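Local coordinates for aspartokinase (Synechocystis, PDB 3L76), which phosphorylates the beta-carboxyl group of aspartate with ATP, the first step towards lysine and threonine, and binds both amino acids in its ACT domains, at the threonine site and the lysine site. Sequence-based numbering; all coordinates share one arbitrary frame.

Site 1: the threonine site. Residues 385-386, 452-459, 478, 493. With THR (threonine), chain B.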
# COMPACT_ATOMS: atom_id res chain seq x y z
N ASN A 385 30.17 40.55 -12.34
CA ASN A 385 30.22 40.94 -10.94
C ASN A 385 28.85 41.34 -10.43
O ASN A 385 28.11 42.04 -11.11
CB ASN A 385 31.20 42.11 -10.76
CG ASN A 385 31.33 42.53 -9.30
OD1 ASN A 385 31.92 41.82 -8.49
ND2 ASN A 385 30.76 43.69 -8.96
N ILE A 386 28.52 40.90 -9.21
CA ILE A 386 27.26 41.26 -8.58
C ILE A 386 27.45 42.51 -7.71
O ILE A 386 28.24 42.51 -6.78
CB ILE A 386 26.75 40.11 -7.69
CG1 ILE A 386 26.70 38.81 -8.50
CG2 ILE A 386 25.39 40.48 -7.07
CD1 ILE A 386 26.43 37.57 -7.68
N VAL A 452 33.61 41.79 1.95
CA VAL A 452 33.81 40.80 0.91
C VAL A 452 34.39 41.52 -0.28
O VAL A 452 33.84 42.54 -0.72
CB VAL A 452 32.47 40.09 0.53
CG1 VAL A 452 32.68 39.12 -0.62
CG2 VAL A 452 31.88 39.36 1.72
N PRO A 453 35.52 41.02 -0.80
CA PRO A 453 36.13 41.59 -2.01
C PRO A 453 35.09 41.71 -3.12
O PRO A 453 34.43 40.72 -3.46
CB PRO A 453 37.20 40.56 -2.39
CG PRO A 453 37.56 39.89 -1.10
CD PRO A 453 36.27 39.84 -0.31
N ASP A 454 34.94 42.91 -3.67
CA ASP A 454 33.93 43.15 -4.68
C ASP A 454 34.41 42.68 -6.07
O ASP A 454 34.66 43.47 -6.97
CB ASP A 454 33.49 44.62 -4.68
CG ASP A 454 32.30 44.88 -5.60
OD1 ASP A 454 31.52 43.94 -5.78
OD2 ASP A 454 32.13 45.99 -6.14
N ARG A 455 34.53 41.36 -6.22
CA ARG A 455 34.94 40.75 -7.48
C ARG A 455 34.14 39.48 -7.70
O ARG A 455 33.66 38.88 -6.74
CB ARG A 455 36.44 40.43 -7.47
CG ARG A 455 36.88 39.61 -6.26
CD ARG A 455 38.36 39.29 -6.33
NE ARG A 455 38.97 39.22 -5.01
CZ ARG A 455 39.80 38.25 -4.63
NH1 ARG A 455 40.10 37.28 -5.48
NH2 ARG A 455 40.32 38.25 -3.42
N PRO A 456 34.00 39.04 -8.96
CA PRO A 456 33.17 37.87 -9.28
C PRO A 456 33.55 36.62 -8.50
O PRO A 456 34.73 36.40 -8.23
CB PRO A 456 33.40 37.66 -10.78
CG PRO A 456 33.78 39.06 -11.29
CD PRO A 456 34.63 39.60 -10.17
N GLY A 457 32.55 35.83 -8.11
CA GLY A 457 32.78 34.56 -7.45
C GLY A 457 32.83 34.58 -5.92
O GLY A 457 32.77 33.53 -5.28
N MET A 458 32.92 35.76 -5.33
CA MET A 458 33.00 35.84 -3.87
C MET A 458 31.72 35.37 -3.18
O MET A 458 31.77 34.49 -2.34
CB MET A 458 33.40 37.25 -3.44
CG MET A 458 34.76 37.69 -3.96
SD MET A 458 36.12 36.65 -3.35
CE MET A 458 36.49 35.68 -4.78
N ALA A 459 30.58 35.95 -3.55
CA ALA A 459 29.29 35.49 -3.03
C ALA A 459 29.03 34.02 -3.35
O ALA A 459 28.49 33.28 -2.53
CB ALA A 459 28.14 36.34 -3.58
N GLN A 478 22.76 42.87 -0.07
CA GLN A 478 24.06 43.42 -0.38
C GLN A 478 23.84 44.76 -1.07
O GLN A 478 23.07 44.86 -2.03
CB GLN A 478 24.87 42.46 -1.25
CG GLN A 478 26.19 43.02 -1.74
CD GLN A 478 26.89 42.08 -2.70
OE1 GLN A 478 27.18 40.94 -2.37
NE2 GLN A 478 27.17 42.57 -3.90
N ILE A 493 28.10 41.72 3.16
CA ILE A 493 27.01 40.85 2.77
C ILE A 493 26.32 40.38 4.03
O ILE A 493 26.94 39.75 4.87
CB ILE A 493 27.51 39.61 1.97
CG1 ILE A 493 28.16 40.05 0.66
CG2 ILE A 493 26.35 38.63 1.69
CD1 ILE A 493 28.60 38.88 -0.22
N THR B . 30.85 41.36 -6.05
CA THR B . 30.95 40.07 -5.37
C THR B . 30.56 38.95 -6.31
O THR B . 30.06 39.22 -7.42
CB THR B . 30.05 40.00 -4.12
OG1 THR B . 28.68 40.18 -4.51
CG2 THR B . 30.46 41.07 -3.09
OXT THR B . 30.75 37.78 -5.97
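This is an effector pocket for free threonine, formed where two ACT domains meet. The residues at 385-386 come from one domain. The end of strand 444-453, the turn 454-457, the start of helix 458-468, Gln478 and Ile493 come from another. The ligand is almost wholly buried. Its ammonium nitrogen N is held by oxygens of Asn385, Ile386 and Asp454. Asn385 OD1 lies 2.7 Å from THR N, which sits above the plane of that amide carbonyl. Ile386 O receives the same nitrogen in its carbonyl plane, on a lone pair. Asp454 OD1 takes it on the anti lone pair, 2.7 Å from THR N. Asn385 and Asp454 both hold CG anti to the backbone N (chi1 -178° and -172°), which carries each OD1 to THR N. Asn385 ND2 also donates to Asp454 OD1, which ties the two side chains together. The negative carboxylate would balance the charge of the ammonium group. At the other end, Ile386 N donates to the carboxylate oxygen THR O at 2.9 Å. Ala459 N, in the first turn of helix 458-468, donates to THR OXT at 3.0 Å. This helix end may further stabilise the carboxylate. Gln478 reads the side-chain hydroxyl. Its chain is extended, and the amide meets THR OG1 with both heads. NE2 donates to THR OG1 at 2.9 Å, close to the amide plane. The hydroxyl can donate to Gln478 OE1, 2.7 Å from THR OG1 and met on an in-plane lone pair, or instead to the more distant Ile386 O, 3.3 Å from THR OG1. An alanine in place of Gln478 would remove the OE1 and NE2 bonds and the amide's contact with the methyl, and would probably weaken the preference for threonine. The methyl THR CG2 faces Val452 CG1 at 3.8 Å, with Ile493 CD1 nearby. Binding here probably lets the enzyme sense threonine, a pathway end product, for feedback control.

Site 2: the lysine site. Residues 298-300, 302, 537, 540-544, 563-565, 568. With LYS (lysine), chain C.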
# COMPACT_ATOMS: atom_id res chain seq x y z
N ASP A 298 7.39 56.64 -8.23
CA ASP A 298 7.29 55.23 -7.91
C ASP A 298 8.67 54.58 -7.79
O ASP A 298 9.56 54.86 -8.60
CB ASP A 298 6.44 54.48 -8.93
CG ASP A 298 6.28 53.02 -8.59
OD1 ASP A 298 5.65 52.72 -7.55
OD2 ASP A 298 6.80 52.18 -9.34
N ILE A 299 8.82 53.72 -6.80
CA ILE A 299 10.10 53.04 -6.56
C ILE A 299 10.03 51.51 -6.80
O ILE A 299 9.01 50.87 -6.53
CB ILE A 299 10.60 53.31 -5.13
CG1 ILE A 299 10.78 54.81 -4.91
CG2 ILE A 299 11.87 52.52 -4.83
CD1 ILE A 299 11.67 55.14 -3.76
N ASP A 300 11.11 50.94 -7.32
CA ASP A 300 11.24 49.49 -7.46
C ASP A 300 12.04 48.86 -6.31
O ASP A 300 11.48 48.54 -5.28
CB ASP A 300 11.91 49.12 -8.78
CG ASP A 300 12.03 47.62 -8.96
OD1 ASP A 300 11.23 46.91 -8.33
OD2 ASP A 300 12.92 47.15 -9.71
N ILE A 302 14.35 48.53 -3.09
CA ILE A 302 14.88 49.20 -1.91
C ILE A 302 15.81 48.23 -1.17
O ILE A 302 15.39 47.16 -0.72
CB ILE A 302 13.77 49.72 -0.97
CG1 ILE A 302 12.79 50.61 -1.74
CG2 ILE A 302 14.38 50.48 0.23
CD1 ILE A 302 11.69 51.17 -0.89
N MET A 537 1.23 47.32 -5.11
CA MET A 537 2.27 48.29 -4.79
C MET A 537 3.12 48.65 -6.02
O MET A 537 3.89 49.60 -5.99
CB MET A 537 3.13 47.84 -3.60
CG MET A 537 4.20 46.80 -3.90
SD MET A 537 5.24 46.44 -2.46
CE MET A 537 4.03 46.03 -1.23
N HIS A 540 2.91 52.32 -7.74
CA HIS A 540 2.09 52.98 -6.73
C HIS A 540 2.99 53.66 -5.68
O HIS A 540 3.43 53.04 -4.72
CB HIS A 540 1.18 51.94 -6.07
CG HIS A 540 0.11 52.53 -5.20
ND1 HIS A 540 0.32 52.85 -3.88
CD2 HIS A 540 -1.17 52.85 -5.47
CE1 HIS A 540 -0.79 53.35 -3.37
NE2 HIS A 540 -1.71 53.36 -4.31
N PRO A 541 3.29 54.95 -5.88
CA PRO A 541 4.23 55.62 -4.98
C PRO A 541 3.72 55.69 -3.54
O PRO A 541 2.52 55.74 -3.32
CB PRO A 541 4.36 57.02 -5.58
CG PRO A 541 4.02 56.85 -7.03
CD PRO A 541 2.95 55.78 -7.05
N GLY A 542 4.65 55.67 -2.59
CA GLY A 542 4.31 55.85 -1.19
C GLY A 542 3.95 54.62 -0.38
O GLY A 542 3.62 54.76 0.79
N VAL A 543 4.00 53.42 -0.98
CA VAL A 543 3.71 52.21 -0.21
C VAL A 543 4.83 51.91 0.79
O VAL A 543 4.61 51.74 1.99
CB VAL A 543 3.48 50.98 -1.10
CG1 VAL A 543 3.37 49.74 -0.24
CG2 VAL A 543 2.23 51.16 -1.94
N ALA A 544 6.05 51.83 0.29
CA ALA A 544 7.16 51.63 1.19
C ALA A 544 7.21 52.75 2.24
O ALA A 544 7.50 52.50 3.41
CB ALA A 544 8.45 51.57 0.41
N THR A 563 13.67 43.88 -0.85
CA THR A 563 12.47 44.11 -1.63
C THR A 563 12.31 43.15 -2.82
O THR A 563 13.28 42.56 -3.30
CB THR A 563 12.48 45.60 -2.07
OG1 THR A 563 11.30 46.26 -1.60
CG2 THR A 563 12.61 45.73 -3.55
N SER A 564 11.07 42.95 -3.25
CA SER A 564 10.79 42.53 -4.63
C SER A 564 9.72 43.49 -5.15
O SER A 564 9.38 44.46 -4.47
CB SER A 564 10.34 41.07 -4.72
OG SER A 564 9.04 40.89 -4.20
N GLU A 565 9.19 43.27 -6.34
CA GLU A 565 8.17 44.18 -6.84
C GLU A 565 6.91 44.24 -5.97
O GLU A 565 6.18 45.22 -6.00
CB GLU A 565 7.77 43.84 -8.28
CG GLU A 565 8.93 43.77 -9.27
CD GLU A 565 9.70 42.48 -9.15
OE1 GLU A 565 9.28 41.61 -8.36
OE2 GLU A 565 10.71 42.34 -9.86
N ILE A 568 7.88 43.90 0.56
CA ILE A 568 8.88 44.65 1.32
C ILE A 568 9.09 43.96 2.67
O ILE A 568 8.12 43.68 3.38
CB ILE A 568 8.49 46.13 1.56
CG1 ILE A 568 8.19 46.84 0.24
CG2 ILE A 568 9.61 46.86 2.27
CD1 ILE A 568 7.21 47.99 0.38
N LYS C . 6.60 50.85 -5.68
CA LYS C . 6.26 51.03 -4.28
C LYS C . 6.67 52.44 -3.82
O LYS C . 7.26 53.21 -4.58
CB LYS C . 6.92 49.95 -3.41
CG LYS C . 8.45 49.83 -3.55
CD LYS C . 9.01 48.72 -2.64
CE LYS C . 8.75 47.33 -3.21
NZ LYS C . 9.27 47.22 -4.62
OXT LYS C . 6.39 52.84 -2.69
O HOH W 1 7.11 47.86 -6.56
O HOH W 2 7.38 55.88 -3.95
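A second effector pocket, for free lysine, lies between two ACT domains. Residues 298-302 supply one wall. Met537, the turn 540-542, the start of helix 543-552 and residues 563-568 supply the rest. The backbone end of the ligand is gripped first. LYS N donates to Asp298 OD1 at 2.8 Å, approaching from above the carboxylate plane. Asp298 holds CG anti to its backbone N, chi1 -178°, which brings OD1 to the amine. OD1 also accepts, at a bent angle, from the backbone N of the poorly ordered His540. Ile299 O takes LYS N in its carbonyl plane, and Met537 O takes it at 3.0 Å. Ile299 N donates to LYS O at 2.8 Å. Ala544 N donates to LYS OXT at 3.2 Å, and Val543 N adds a weak bond, both from the helix start. Water 2 links LYS O to Gly542 N. The aliphatic chain then runs between apolar side chains. Ile568 lays CG1 and CD1 alongside it, with CG1 3.5 Å from LYS CE. Met537 places SD 3.7 Å from LYS CE. Its CG takes the crowded position between backbone N and carbonyl carbon, chi1 79°, which puts its chain along the ligand chain. Ile302 touches LYS CD with the tip of CD1. The terminal ammonium LYS NZ meets backbone carbonyls. Asp300 O and Ser564 O both accept from it, the latter at 2.8 Å, each with NZ above the carbonyl plane. Water 1 bridges LYS NZ, LYS N and Glu565 O. The terminal amine is therefore read largely by main-chain oxygens, which probably favours a side chain of this length. The pocket joins two segments far apart in sequence: from after helix 284-294 into strand 302-303, and from 3-10 helix 535-537 to strand 567-573. Bound lysine so bridges two ACT domains.

Site 1 and site 2 lie about 26 Å apart, measured between the centres of their C-alpha atoms. They share no residue and no strand or helix. Site 1 pairs the second and third ACT domains, neighbours in sequence; site 2 pairs the first and fourth, which are far apart. In both, a helix start receives the ligand carboxylate, and Asn385 or Asp298 of the partner domain meets the amine. The aspartate comes from opposite sides: Asp454 belongs to the helix-bearing domain, Asp298 to its partner. The four domains thus form two effector-binding pairs. Threonine and lysine could signal together to the kinase domain, though the structure alone does not show how.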